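PDB 2W87: esterase D, which probably helps degrade plant cell walls as a feruloyl esterase, and through this family 35 carbohydrate-binding module binds glucuronic acid with the aid of calcium. Local coordinates for residues D15-N20 against F30-N35; G24-G29 against N122-S127; V41-D46 against V110-T115; G69-N74 against Y81-P86; T56-N61 against W94-I99. All blocks are in the same frame, centred on the assembly; numbering follows the deposited sequence. Where two conformers were deposited one is given.

Interaction 1 (D15-N20 against F30-N35). With CA (calcium ion), chain C; GCU (alpha-D-glucopyranuronic acid), chain E.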
# COMPACT_ATOMS: atom_id res chain seq x y z
N ASP A 15 -5.59 9.36 1.31
CA ASP A 15 -6.63 10.25 0.79
C ASP A 15 -7.96 9.57 1.04
O ASP A 15 -8.45 8.80 0.20
CB ASP A 15 -6.41 10.50 -0.70
CG ASP A 15 -5.07 11.13 -0.98
OD1 ASP A 15 -4.70 12.07 -0.20
OD2 ASP A 15 -4.38 10.66 -1.94
N GLY A 16 -8.52 9.84 2.20
CA GLY A 16 -9.65 9.06 2.72
C GLY A 16 -9.56 8.99 4.24
O GLY A 16 -9.23 9.97 4.88
N THR A 17 -9.84 7.82 4.81
CA THR A 17 -9.85 7.66 6.25
C THR A 17 -9.14 6.40 6.66
O THR A 17 -8.94 5.52 5.84
CB THR A 17 -11.30 7.61 6.82
OG1 THR A 17 -12.09 6.66 6.10
CG2 THR A 17 -11.97 8.97 6.77
N ILE A 18 -8.77 6.33 7.94
CA ILE A 18 -8.41 5.08 8.57
C ILE A 18 -9.63 4.53 9.31
O ILE A 18 -10.17 5.19 10.19
CB ILE A 18 -7.23 5.24 9.54
CG1 ILE A 18 -6.03 5.79 8.79
CG2 ILE A 18 -6.87 3.88 10.17
CD1 ILE A 18 -5.49 4.81 7.78
N ASP A 19 -10.06 3.33 8.93
CA ASP A 19 -11.30 2.76 9.40
C ASP A 19 -11.03 1.42 10.07
O ASP A 19 -9.93 0.84 9.95
CB ASP A 19 -12.26 2.52 8.23
CG ASP A 19 -12.76 3.78 7.59
OD1 ASP A 19 -12.37 4.89 8.00
OD2 ASP A 19 -13.57 3.63 6.66
N ASN A 20 -12.05 0.93 10.77
CA ASN A 20 -11.97 -0.34 11.48
C ASN A 20 -13.32 -1.03 11.61
O ASN A 20 -13.52 -1.86 12.50
CB ASN A 20 -11.43 -0.09 12.88
CG ASN A 20 -12.32 0.88 13.69
OD1 ASN A 20 -13.44 1.27 13.26
ND2 ASN A 20 -11.83 1.27 14.83
N PHE A 30 -7.50 -0.12 8.86
CA PHE A 30 -7.13 -0.20 7.46
C PHE A 30 -7.36 1.14 6.80
O PHE A 30 -8.14 1.96 7.30
CB PHE A 30 -7.93 -1.29 6.76
CG PHE A 30 -9.43 -1.18 6.95
CD1 PHE A 30 -10.19 -0.36 6.14
CD2 PHE A 30 -10.07 -1.91 7.93
CE1 PHE A 30 -11.55 -0.28 6.30
CE2 PHE A 30 -11.43 -1.84 8.10
CZ PHE A 30 -12.18 -1.02 7.29
N ALA A 31 -6.62 1.41 5.74
CA ALA A 31 -6.77 2.66 5.00
C ALA A 31 -7.91 2.49 4.00
O ALA A 31 -7.91 1.56 3.17
CB ALA A 31 -5.46 3.03 4.29
N ASN A 32 -8.87 3.42 4.05
CA ASN A 32 -10.01 3.44 3.15
C ASN A 32 -9.97 4.68 2.27
O ASN A 32 -10.28 5.78 2.72
CB ASN A 32 -11.29 3.45 3.99
CG ASN A 32 -12.55 3.60 3.15
OD1 ASN A 32 -12.49 3.64 1.91
ND2 ASN A 32 -13.70 3.68 3.84
N THR A 33 -9.55 4.53 1.02
CA THR A 33 -9.47 5.68 0.11
C THR A 33 -10.85 6.22 -0.25
O THR A 33 -11.82 5.46 -0.36
CB THR A 33 -8.75 5.36 -1.23
OG1 THR A 33 -9.41 4.26 -1.88
CG2 THR A 33 -7.29 5.04 -0.98
N ASN A 34 -10.90 7.53 -0.44
CA ASN A 34 -11.94 8.16 -1.23
C ASN A 34 -12.21 7.33 -2.47
O ASN A 34 -11.28 6.76 -3.04
CB ASN A 34 -11.47 9.53 -1.72
CG ASN A 34 -11.29 10.54 -0.59
OD1 ASN A 34 -11.98 10.46 0.43
ND2 ASN A 34 -10.39 11.52 -0.78
N ASN A 35 -13.46 7.30 -2.93
CA ASN A 35 -13.81 6.62 -4.16
C ASN A 35 -13.62 7.57 -5.34
O ASN A 35 -14.58 8.16 -5.86
CB ASN A 35 -15.23 6.07 -4.04
CG ASN A 35 -15.43 5.30 -2.74
OD1 ASN A 35 -14.51 4.64 -2.24
ND2 ASN A 35 -16.61 5.43 -2.15
CA CA C . -13.16 3.48 -0.33
C1 GCU E . -18.22 0.64 1.59
C2 GCU E . -17.28 -0.07 2.56
C3 GCU E . -15.97 0.72 2.66
C4 GCU E . -15.33 0.74 1.29
C5 GCU E . -16.33 1.38 0.30
C6 GCU E . -15.81 1.40 -1.12
O1 GCU E . -18.43 1.95 2.11
O2 GCU E . -17.88 -0.13 3.84
O3 GCU E . -15.08 0.12 3.60
O4 GCU E . -14.12 1.53 1.27
O5 GCU E . -17.55 0.63 0.29
O6A GCU E . -14.66 1.84 -1.28
O6B GCU E . -16.54 0.99 -2.06
O HOH W 1 -12.06 3.20 -2.52
O HOH W 2 -14.93 4.94 0.50
O HOH W 3 -11.29 1.87 -0.12
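One wall of the glucuronic acid pocket of this carbohydrate-binding module is a two-stranded antiparallel hairpin, in which Thr17 pairs with Asn32 and Asp19 with Phe30. Asn32 CG stands anti to the backbone N (chi1 175°), and the amide has two tasks: OD1 binds the calcium ion at 2.3 Å, while ND2 donates to Asp19 OD2 at 2.8 Å in an almost straight bond (176°). Asp19 OD2 lies in the amide plane of Asn32 but is itself met from above its carboxylate, the two planes being 89° apart. The other carboxylate oxygen, Asp19 OD1, accepts from Thr17 OG1 at 2.6 Å, so both oxygens are held. Phe30 turns one ring face to the partner strand, with Asp19 O 3.4 Å above the ring plane. At Gly16 a CB would clash with Asn32 O, so the close backbone pairing with Thr33 suits glycine. Thr33 O, Asn35 and three waters also bind the calcium, and sugar atoms O4 and O6A complete the shell. Because the amide of Asn32 is gripped through ND2, its OD1 is fixed toward the metal; the nearby carboxylate probably polarises that amide and strengthens OD1 as a ligand for the calcium that holds the sugar.

Interaction 2 (G24-G29 against N122-S127). With CA (calcium ion), chain D; GCU (alpha-D-glucopyranuronic acid), chain E.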
# COMPACT_ATOMS: atom_id res chain seq x y z
N GLY A 24 -11.12 -8.30 10.38
CA GLY A 24 -10.10 -9.12 9.72
C GLY A 24 -8.79 -8.40 9.43
O GLY A 24 -7.85 -9.02 8.98
N PHE A 25 -8.75 -7.09 9.71
CA PHE A 25 -7.55 -6.28 9.53
C PHE A 25 -6.59 -6.60 10.68
O PHE A 25 -6.95 -7.29 11.65
CB PHE A 25 -7.88 -4.80 9.57
CG PHE A 25 -8.60 -4.37 10.82
CD1 PHE A 25 -7.90 -4.08 11.97
CD2 PHE A 25 -9.97 -4.29 10.84
CE1 PHE A 25 -8.56 -3.73 13.13
CE2 PHE A 25 -10.63 -3.92 11.97
CZ PHE A 25 -9.89 -3.63 13.13
N THR A 26 -5.38 -6.06 10.58
CA THR A 26 -4.36 -6.18 11.60
C THR A 26 -3.95 -4.75 11.99
O THR A 26 -4.29 -3.81 11.30
CB THR A 26 -3.16 -7.02 11.11
OG1 THR A 26 -2.61 -6.48 9.91
CG2 THR A 26 -3.60 -8.46 10.83
N GLY A 27 -3.28 -4.57 13.12
CA GLY A 27 -3.07 -3.22 13.62
C GLY A 27 -4.37 -2.59 14.08
O GLY A 27 -5.29 -3.30 14.46
N SER A 28 -4.46 -1.26 14.06
CA SER A 28 -5.63 -0.58 14.56
C SER A 28 -6.73 -0.38 13.49
O SER A 28 -7.82 0.12 13.79
CB SER A 28 -5.25 0.76 15.18
OG SER A 28 -4.54 1.56 14.25
N GLY A 29 -6.46 -0.79 12.25
CA GLY A 29 -7.47 -0.64 11.21
C GLY A 29 -6.94 -0.87 9.80
O GLY A 29 -6.07 -1.70 9.57
N ASN A 122 -9.78 -1.50 0.36
CA ASN A 122 -9.32 -1.15 1.69
C ASN A 122 -7.96 -1.81 1.91
O ASN A 122 -7.80 -3.00 1.61
CB ASN A 122 -10.33 -1.63 2.73
CG ASN A 122 -11.62 -0.81 2.73
OD1 ASN A 122 -11.65 0.34 2.27
ND2 ASN A 122 -12.68 -1.39 3.28
N ILE A 123 -6.99 -1.06 2.42
CA ILE A 123 -5.60 -1.54 2.53
C ILE A 123 -5.23 -1.74 3.98
O ILE A 123 -5.17 -0.79 4.76
CB ILE A 123 -4.59 -0.55 1.89
CG1 ILE A 123 -5.01 -0.21 0.44
CG2 ILE A 123 -3.15 -1.05 2.05
CD1 ILE A 123 -5.05 -1.37 -0.52
N ASP A 124 -4.95 -2.98 4.35
CA ASP A 124 -4.65 -3.29 5.75
C ASP A 124 -3.24 -2.94 6.15
O ASP A 124 -3.00 -2.38 7.22
CB ASP A 124 -4.88 -4.77 6.00
CG ASP A 124 -4.57 -5.18 7.42
OD1 ASP A 124 -4.77 -4.38 8.35
OD2 ASP A 124 -4.19 -6.36 7.62
N SER A 125 -2.30 -3.32 5.29
CA SER A 125 -0.89 -3.19 5.60
C SER A 125 -0.01 -3.33 4.37
O SER A 125 -0.43 -3.90 3.35
CB SER A 125 -0.52 -4.28 6.57
OG SER A 125 -0.70 -5.58 6.03
N LEU A 126 1.23 -2.89 4.53
CA LEU A 126 2.28 -3.10 3.55
C LEU A 126 3.43 -3.80 4.27
O LEU A 126 3.91 -3.31 5.29
CB LEU A 126 2.79 -1.76 2.98
CG LEU A 126 3.98 -1.87 2.02
CD1 LEU A 126 3.56 -2.55 0.72
CD2 LEU A 126 4.61 -0.50 1.76
N SER A 127 3.85 -4.94 3.74
CA SER A 127 5.00 -5.68 4.27
C SER A 127 6.13 -5.56 3.26
O SER A 127 5.89 -5.65 2.07
CB SER A 127 4.61 -7.15 4.46
OG SER A 127 5.76 -7.93 4.60
CA CA D . -3.81 -2.46 9.43
C1 GCU E . -18.22 0.64 1.59
C2 GCU E . -17.28 -0.07 2.56
C3 GCU E . -15.97 0.72 2.66
C4 GCU E . -15.33 0.74 1.29
C5 GCU E . -16.33 1.38 0.30
C6 GCU E . -15.81 1.40 -1.12
O1 GCU E . -18.43 1.95 2.11
O2 GCU E . -17.88 -0.13 3.84
O3 GCU E . -15.08 0.12 3.60
O4 GCU E . -14.12 1.53 1.27
O5 GCU E . -17.55 0.63 0.29
O6A GCU E . -14.66 1.84 -1.28
O6B GCU E . -16.54 0.99 -2.06
O HOH W 4 -0.88 -7.50 7.84
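Asp124 OD1 is gripped by a metal and by an N-H: it binds a calcium ion at 2.4 Å and accepts the backbone N-H of Thr26 at 2.9 Å, in a nearly straight bond (173°). The second carboxylate oxygen, Asp124 OD2, accepts from Thr26 OG1 at 2.8 Å. Both donors arrive on the syn side, somewhat out of plane, and the two side chains cross at about a right angle. Threonine suits the place because its hydroxyl lies between its own backbone N and carbonyl carbon (chi1 56°), which lets N and OG1 reach one carboxylate together. A water that donates to Thr26 OG1 also lies 2.6 Å from Ser125 OG, linking the loop to the next residue of the strand. The calcium takes Asp124 O as well, with Thr26 O and Gly29 O at 2.4 Å each; these two residues begin and end a type II' turn whose second residue, Gly27, has positive phi, easy for glycine. Gln5 and Glu6 complete the site, and Arg58 forms a salt bridge with Asp124 OD2. With metal, arginine and two donors around it, the buried carboxylate is probably kept ionised, and the ion ties the 24-29 loop to the strand whose Asn122 contacts the sugar.

Interaction 3 (V41-D46 against V110-T115)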
# COMPACT_ATOMS: atom_id res chain seq x y z
N VAL A 41 -2.73 5.71 -0.94
CA VAL A 41 -2.16 5.38 0.36
C VAL A 41 -0.68 5.54 0.18
O VAL A 41 -0.12 5.11 -0.85
CB VAL A 41 -2.51 3.95 0.85
CG1 VAL A 41 -1.95 3.72 2.28
CG2 VAL A 41 -4.02 3.76 0.83
N VAL A 42 -0.02 6.17 1.16
CA VAL A 42 1.40 6.49 1.05
C VAL A 42 2.19 6.02 2.28
O VAL A 42 1.77 6.24 3.43
CB VAL A 42 1.66 8.01 0.83
CG1 VAL A 42 3.14 8.30 0.58
CG2 VAL A 42 0.81 8.55 -0.32
N TRP A 43 3.31 5.35 2.00
CA TRP A 43 4.26 4.89 3.00
C TRP A 43 5.63 5.42 2.68
O TRP A 43 5.91 5.87 1.57
CB TRP A 43 4.37 3.36 3.02
CG TRP A 43 3.09 2.62 3.21
CD1 TRP A 43 2.55 2.25 4.37
CD2 TRP A 43 2.21 2.16 2.17
NE1 TRP A 43 1.36 1.58 4.15
CE2 TRP A 43 1.14 1.51 2.81
CE3 TRP A 43 2.23 2.24 0.78
CZ2 TRP A 43 0.10 0.92 2.09
CZ3 TRP A 43 1.20 1.64 0.07
CH2 TRP A 43 0.15 1.01 0.73
N ALA A 44 6.53 5.31 3.66
CA ALA A 44 7.91 5.74 3.48
C ALA A 44 8.84 4.67 4.05
O ALA A 44 8.68 4.27 5.21
CB ALA A 44 8.18 7.05 4.16
N ILE A 45 9.81 4.25 3.26
CA ILE A 45 10.75 3.20 3.65
C ILE A 45 12.17 3.70 3.46
O ILE A 45 12.49 4.22 2.40
CB ILE A 45 10.57 1.97 2.73
CG1 ILE A 45 9.12 1.46 2.76
CG2 ILE A 45 11.51 0.89 3.15
CD1 ILE A 45 8.75 0.74 1.44
N ASP A 46 13.01 3.54 4.48
CA ASP A 46 14.42 3.86 4.36
C ASP A 46 15.15 2.55 4.10
O ASP A 46 14.94 1.58 4.82
CB ASP A 46 14.95 4.52 5.63
CG ASP A 46 16.42 4.89 5.49
OD1 ASP A 46 16.70 6.03 5.05
OD2 ASP A 46 17.29 4.02 5.77
N VAL A 110 6.57 5.56 -1.09
CA VAL A 110 5.80 4.63 -1.91
C VAL A 110 4.33 5.07 -1.92
O VAL A 110 3.68 5.09 -0.88
CB VAL A 110 5.94 3.22 -1.35
CG1 VAL A 110 5.05 2.25 -2.13
CG2 VAL A 110 7.41 2.79 -1.36
N GLN A 111 3.83 5.46 -3.08
CA GLN A 111 2.45 5.90 -3.23
C GLN A 111 1.68 4.90 -4.08
O GLN A 111 2.01 4.69 -5.26
CB GLN A 111 2.38 7.30 -3.84
CG GLN A 111 0.97 7.79 -4.11
CD GLN A 111 0.86 9.31 -4.35
OE1 GLN A 111 1.71 10.09 -3.95
NE2 GLN A 111 -0.22 9.72 -5.02
N LEU A 112 0.66 4.29 -3.48
CA LEU A 112 -0.25 3.41 -4.19
C LEU A 112 -1.53 4.21 -4.46
O LEU A 112 -2.21 4.63 -3.54
CB LEU A 112 -0.52 2.18 -3.36
CG LEU A 112 -1.57 1.20 -3.90
CD1 LEU A 112 -1.00 0.51 -5.12
CD2 LEU A 112 -2.02 0.20 -2.82
N SER A 113 -1.85 4.43 -5.74
CA SER A 113 -2.97 5.27 -6.14
C SER A 113 -3.97 4.50 -6.99
O SER A 113 -3.58 3.68 -7.83
CB SER A 113 -2.47 6.50 -6.93
OG SER A 113 -1.42 7.20 -6.27
N ALA A 114 -5.25 4.79 -6.79
CA ALA A 114 -6.31 4.15 -7.54
C ALA A 114 -6.24 4.47 -9.03
O ALA A 114 -6.06 5.62 -9.40
CB ALA A 114 -7.62 4.64 -7.01
N THR A 115 -6.39 3.46 -9.88
CA THR A 115 -6.47 3.67 -11.33
C THR A 115 -7.91 3.86 -11.83
O THR A 115 -8.08 4.27 -12.98
CB THR A 115 -5.91 2.48 -12.12
OG1 THR A 115 -6.66 1.31 -11.81
CG2 THR A 115 -4.49 2.23 -11.81
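Two neighbouring strands of the larger antiparallel sheet of this beta-sandwich module meet here, 41-46 against 110-114, near the centre of the domain. Val41 with Leu112 and Trp43 with Val110 are hydrogen-bonded pairs; Trp43 N to Val110 O measures 2.9 Å. Trp43, its CG anti to the carbonyl carbon (chi1 -55°), lies alongside Leu112, and its ring edge meets that residue: Leu112 CB is 3.9 Å from Trp43 CZ3, near the ring plane. Val41 CG1, from the same strand, sits 3.5 Å above one indole face, near its rim. The two methyls of Val110 serve different neighbours, CG1 approaching Trp43 CE3 at 4.1 Å and CG2 reaching Ile45 CD1 at 3.7 Å. On the other face of the sheet Val42 CG2 rests against the aliphatic CG of Gln111. Ile123 and Leu126 of the second sheet press on Trp43. Four backbone hydrogen bonds thus pair N and O of Val41, Trp43, Val110 and Leu112, while the branched and aromatic side chains of these residues fill the sandwich interior by apolar packing.

Interaction 4 (G69-N74 against Y81-P86)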
# COMPACT_ATOMS: atom_id res chain seq x y z
N GLY A 69 -4.14 -0.61 -8.73
CA GLY A 69 -3.39 0.55 -8.31
C GLY A 69 -2.12 0.77 -9.12
O GLY A 69 -1.56 -0.15 -9.74
N SER A 70 -1.71 2.02 -9.15
CA SER A 70 -0.42 2.41 -9.66
C SER A 70 0.47 2.57 -8.43
O SER A 70 0.05 3.16 -7.46
CB SER A 70 -0.52 3.73 -10.41
OG SER A 70 0.75 4.30 -10.57
N LEU A 71 1.66 2.02 -8.45
CA LEU A 71 2.55 2.14 -7.30
C LEU A 71 3.80 2.84 -7.79
O LEU A 71 4.48 2.33 -8.68
CB LEU A 71 2.89 0.77 -6.71
CG LEU A 71 3.70 0.89 -5.41
CD1 LEU A 71 3.36 -0.18 -4.41
CD2 LEU A 71 5.19 0.92 -5.66
N VAL A 72 4.10 4.00 -7.21
CA VAL A 72 5.26 4.80 -7.65
C VAL A 72 6.19 5.03 -6.48
O VAL A 72 5.76 5.13 -5.33
CB VAL A 72 4.87 6.15 -8.33
CG1 VAL A 72 3.96 5.89 -9.53
CG2 VAL A 72 4.22 7.14 -7.34
N ILE A 73 7.49 5.10 -6.77
CA ILE A 73 8.49 5.36 -5.76
C ILE A 73 9.03 6.76 -6.00
O ILE A 73 9.45 7.10 -7.11
CB ILE A 73 9.59 4.33 -5.80
CG1 ILE A 73 9.00 2.94 -5.58
CG2 ILE A 73 10.64 4.62 -4.78
CD1 ILE A 73 10.05 1.84 -5.57
N ASN A 74 9.00 7.59 -4.97
CA ASN A 74 9.47 8.96 -5.05
C ASN A 74 8.82 9.76 -6.20
O ASN A 74 9.48 10.46 -6.95
CB ASN A 74 10.98 8.97 -5.10
CG ASN A 74 11.59 8.55 -3.78
OD1 ASN A 74 10.96 8.66 -2.71
ND2 ASN A 74 12.83 8.08 -3.84
N TYR A 81 4.96 1.21 -11.11
CA TYR A 81 4.57 -0.19 -11.13
C TYR A 81 3.07 -0.30 -11.13
O TYR A 81 2.36 0.66 -10.78
CB TYR A 81 5.09 -0.89 -9.87
CG TYR A 81 6.60 -0.94 -9.74
CD1 TYR A 81 7.30 -2.04 -10.19
CD2 TYR A 81 7.30 0.10 -9.14
CE1 TYR A 81 8.67 -2.10 -10.06
CE2 TYR A 81 8.66 0.06 -9.04
CZ TYR A 81 9.34 -1.06 -9.49
OH TYR A 81 10.71 -1.11 -9.38
N THR A 82 2.58 -1.48 -11.49
CA THR A 82 1.15 -1.73 -11.51
C THR A 82 0.84 -2.81 -10.48
O THR A 82 1.59 -3.77 -10.40
CB THR A 82 0.70 -2.17 -12.91
OG1 THR A 82 1.41 -3.36 -13.30
CG2 THR A 82 0.97 -1.06 -13.93
N VAL A 83 -0.23 -2.65 -9.69
CA VAL A 83 -0.61 -3.63 -8.68
C VAL A 83 -2.04 -4.07 -8.98
O VAL A 83 -2.93 -3.25 -9.03
CB VAL A 83 -0.54 -3.06 -7.24
CG1 VAL A 83 -0.91 -4.10 -6.22
CG2 VAL A 83 0.86 -2.52 -6.95
N SER A 84 -2.22 -5.36 -9.21
CA SER A 84 -3.54 -5.91 -9.53
C SER A 84 -4.26 -6.20 -8.24
O SER A 84 -3.72 -6.92 -7.38
CB SER A 84 -3.40 -7.20 -10.31
OG SER A 84 -2.71 -6.98 -11.52
N LEU A 85 -5.49 -5.72 -8.13
CA LEU A 85 -6.28 -5.81 -6.90
C LEU A 85 -7.72 -6.27 -7.22
O LEU A 85 -8.67 -5.50 -7.18
CB LEU A 85 -6.25 -4.45 -6.20
CG LEU A 85 -4.86 -3.99 -5.72
CD1 LEU A 85 -4.88 -2.50 -5.26
CD2 LEU A 85 -4.33 -4.87 -4.61
N PRO A 86 -7.87 -7.56 -7.51
CA PRO A 86 -9.18 -8.13 -7.81
C PRO A 86 -10.10 -8.18 -6.61
O PRO A 86 -9.70 -7.95 -5.48
CB PRO A 86 -8.83 -9.55 -8.33
CG PRO A 86 -7.50 -9.85 -7.73
CD PRO A 86 -6.79 -8.55 -7.58
O HOH W 5 2.10 3.08 -12.43
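The Tyr81 ring meets strand 69-73 with its edge: Leu71 O lies in the ring plane, 3.6 Å from Tyr81 CD2. The same carbonyl accepts the backbone N of Tyr81 at 2.7 Å, so one oxygen accepts the main-chain N-H and also lies beside the ring rim. Tyr81 CG stands anti to the carbonyl carbon (chi1 -63°), and beyond it the ring crosses Leu71 and Ile73 obliquely. Leu71 CD2 comes to 4.2 Å from Tyr81 CD2, and Ile73 CD1 to 4.1 Å from Tyr81 CE2. The phenol suits this margin of the core, as its carbon rim meets aliphatic chains while its OH is bonded to the backbone of Asp102. Farther along the same face, Val83 CG2 packs on Leu71 CB at 3.9 Å. Gly69 N donates to Val83 O, and Leu85 CD1 packs 4.0 Å from that N; a side chain here would point to the Leu85 side. A water donates to Tyr81 O, which also receives Leu71 N at 2.8 Å. This is an antiparallel beta hairpin at the edge of one sheet of the beta-sandwich, its Leu71 and Val83 face turned to the other sheet, where Leu71 touches Leu55 and Val83 touches Ile57.

Interaction 5 (T56-N61 against W94-I99)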
# COMPACT_ATOMS: atom_id res chain seq x y z
N THR A 56 4.37 -6.71 -0.09
CA THR A 56 3.16 -7.47 0.02
C THR A 56 2.09 -6.55 0.61
O THR A 56 2.25 -6.02 1.71
CB THR A 56 3.39 -8.73 0.88
OG1 THR A 56 4.35 -9.58 0.23
CG2 THR A 56 2.10 -9.50 1.09
N ILE A 57 1.03 -6.34 -0.17
CA ILE A 57 -0.08 -5.48 0.22
C ILE A 57 -1.27 -6.33 0.60
O ILE A 57 -1.74 -7.12 -0.21
CB ILE A 57 -0.48 -4.59 -0.98
CG1 ILE A 57 0.69 -3.70 -1.39
CG2 ILE A 57 -1.74 -3.76 -0.68
CD1 ILE A 57 0.44 -2.98 -2.71
N ARG A 58 -1.74 -6.19 1.83
CA ARG A 58 -2.91 -6.93 2.30
C ARG A 58 -4.14 -6.03 2.17
O ARG A 58 -4.13 -4.87 2.60
CB ARG A 58 -2.72 -7.37 3.75
CG ARG A 58 -3.76 -8.36 4.20
CD ARG A 58 -3.34 -9.05 5.47
NE ARG A 58 -4.27 -10.12 5.85
CZ ARG A 58 -5.27 -9.99 6.71
NH1 ARG A 58 -5.50 -8.82 7.31
NH2 ARG A 58 -6.05 -11.03 6.96
N TYR A 59 -5.20 -6.56 1.56
CA TYR A 59 -6.32 -5.71 1.16
C TYR A 59 -7.64 -6.48 1.15
O TYR A 59 -7.65 -7.71 1.09
CB TYR A 59 -6.07 -5.10 -0.21
CG TYR A 59 -6.18 -6.09 -1.33
CD1 TYR A 59 -7.36 -6.24 -2.07
CD2 TYR A 59 -5.13 -6.93 -1.63
CE1 TYR A 59 -7.47 -7.20 -3.08
CE2 TYR A 59 -5.23 -7.89 -2.65
CZ TYR A 59 -6.40 -8.00 -3.37
OH TYR A 59 -6.51 -8.97 -4.37
N ALA A 60 -8.74 -5.73 1.17
CA ALA A 60 -10.08 -6.29 1.01
C ALA A 60 -10.78 -5.50 -0.07
O ALA A 60 -10.70 -4.29 -0.07
CB ALA A 60 -10.85 -6.18 2.31
N ASN A 61 -11.47 -6.18 -0.97
CA ASN A 61 -12.19 -5.53 -2.05
C ASN A 61 -13.55 -6.20 -2.16
O ASN A 61 -13.66 -7.23 -2.79
CB ASN A 61 -11.41 -5.65 -3.36
CG ASN A 61 -12.10 -4.99 -4.52
OD1 ASN A 61 -13.22 -4.49 -4.40
ND2 ASN A 61 -11.43 -4.99 -5.68
N TRP A 94 -9.82 -10.71 3.32
CA TRP A 94 -8.57 -10.08 3.01
C TRP A 94 -7.70 -11.01 2.21
O TRP A 94 -7.65 -12.22 2.48
CB TRP A 94 -7.86 -9.67 4.29
CG TRP A 94 -8.70 -8.77 5.14
CD1 TRP A 94 -9.68 -9.14 6.02
CD2 TRP A 94 -8.68 -7.33 5.15
NE1 TRP A 94 -10.25 -8.03 6.58
CE2 TRP A 94 -9.66 -6.91 6.06
CE3 TRP A 94 -7.93 -6.37 4.47
CZ2 TRP A 94 -9.92 -5.57 6.32
CZ3 TRP A 94 -8.18 -5.00 4.74
CH2 TRP A 94 -9.17 -4.63 5.65
N GLN A 95 -6.99 -10.46 1.25
CA GLN A 95 -6.03 -11.21 0.45
C GLN A 95 -4.75 -10.36 0.33
O GLN A 95 -4.69 -9.21 0.81
CB GLN A 95 -6.63 -11.54 -0.91
CG GLN A 95 -7.87 -12.35 -0.86
CD GLN A 95 -7.73 -13.73 -0.25
OE1 GLN A 95 -6.63 -14.24 -0.05
NE2 GLN A 95 -8.86 -14.35 0.06
N THR A 96 -3.73 -10.91 -0.31
CA THR A 96 -2.54 -10.14 -0.58
C THR A 96 -2.26 -10.02 -2.06
O THR A 96 -2.61 -10.90 -2.88
CB THR A 96 -1.29 -10.70 0.11
OG1 THR A 96 -1.06 -12.05 -0.31
CG2 THR A 96 -1.43 -10.65 1.64
N ALA A 97 -1.60 -8.93 -2.41
CA ALA A 97 -1.01 -8.77 -3.72
C ALA A 97 0.47 -8.56 -3.48
O ALA A 97 0.86 -7.92 -2.51
CB ALA A 97 -1.61 -7.58 -4.46
N THR A 98 1.31 -9.11 -4.34
CA THR A 98 2.75 -8.96 -4.15
C THR A 98 3.38 -8.45 -5.41
O THR A 98 3.04 -8.89 -6.51
CB THR A 98 3.43 -10.27 -3.70
OG1 THR A 98 4.81 -10.02 -3.40
CG2 THR A 98 3.32 -11.33 -4.80
N ILE A 99 4.32 -7.52 -5.24
CA ILE A 99 5.09 -6.98 -6.34
C ILE A 99 6.55 -6.81 -5.90
O ILE A 99 6.82 -6.45 -4.74
CB ILE A 99 4.49 -5.64 -6.81
CG1 ILE A 99 5.22 -5.12 -8.05
CG2 ILE A 99 4.49 -4.61 -5.70
CD1 ILE A 99 4.36 -4.32 -8.94
O HOH W 6 -4.24 -10.48 -4.96
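Trp94 overlaps the guanidinium of Arg58 with one face of its indole and the methyl of Ala60 with the opposite face. Ala60 CB stands 3.6 Å from the centroid of the six-membered ring, only 11° off its normal, a CH-pi contact; a methyl fits between the strand and the ring face. On the other side the guanidinium plane lies 15° from that of the indole, with Arg58 NH1 3.8 Å above the ring near its rim; Trp94 CB sits over the centre of the guanidinium, 3.5 Å from Arg58 NH2. Arg58 reaches there through a chain extended from CG to NE, with CG anti to the backbone N (chi1 -169°). NH1 also meets Asp124 in a salt bridge and donates to Gly24 O, while Trp94 NE1 donates to Thr23 O. Strands 51-60 and 95-103 pair antiparallel at the edge of the four-stranded sheet, Ile57 with Ala97 and Tyr59 with Gln95 being hydrogen-bonded pairs. On the face opposite Arg58, Tyr59 turns its ring edge to Ala97 N, and its CE2 is 4.1 Å from Ala97 CB. A water that donates to Thr96 O lies 2.8 Å from Tyr59 OH. Held flat against the indole, the arginine is presented to Asp124, a calcium ligand, and its charge probably helps balance that carboxylate.

Interactions 1 and 2 both contact the glucuronic acid, and each holds its own calcium ion; their centres are 11 Å apart, and they join where Ala31 N meets Ile123 O at 2.8 Å. Phe30 of interaction 1 packs on Trp94 of interaction 5, whose Arg58 in turn reaches the calcium site of interaction 2. Strands 122-129 and 51-60, from interactions 2 and 5, are neighbours in one sheet. Interactions 3 and 4, centres 8 Å apart, share the other, linked by backbone bonds such as Ser113 O to Ser70 N. Across the interior Ile123 CD1 lies 4.1 Å from Leu112 CD2, joining interactions 2 and 3. Interaction 4 lies farthest from interactions 1 and 2, about 17 Å between centres.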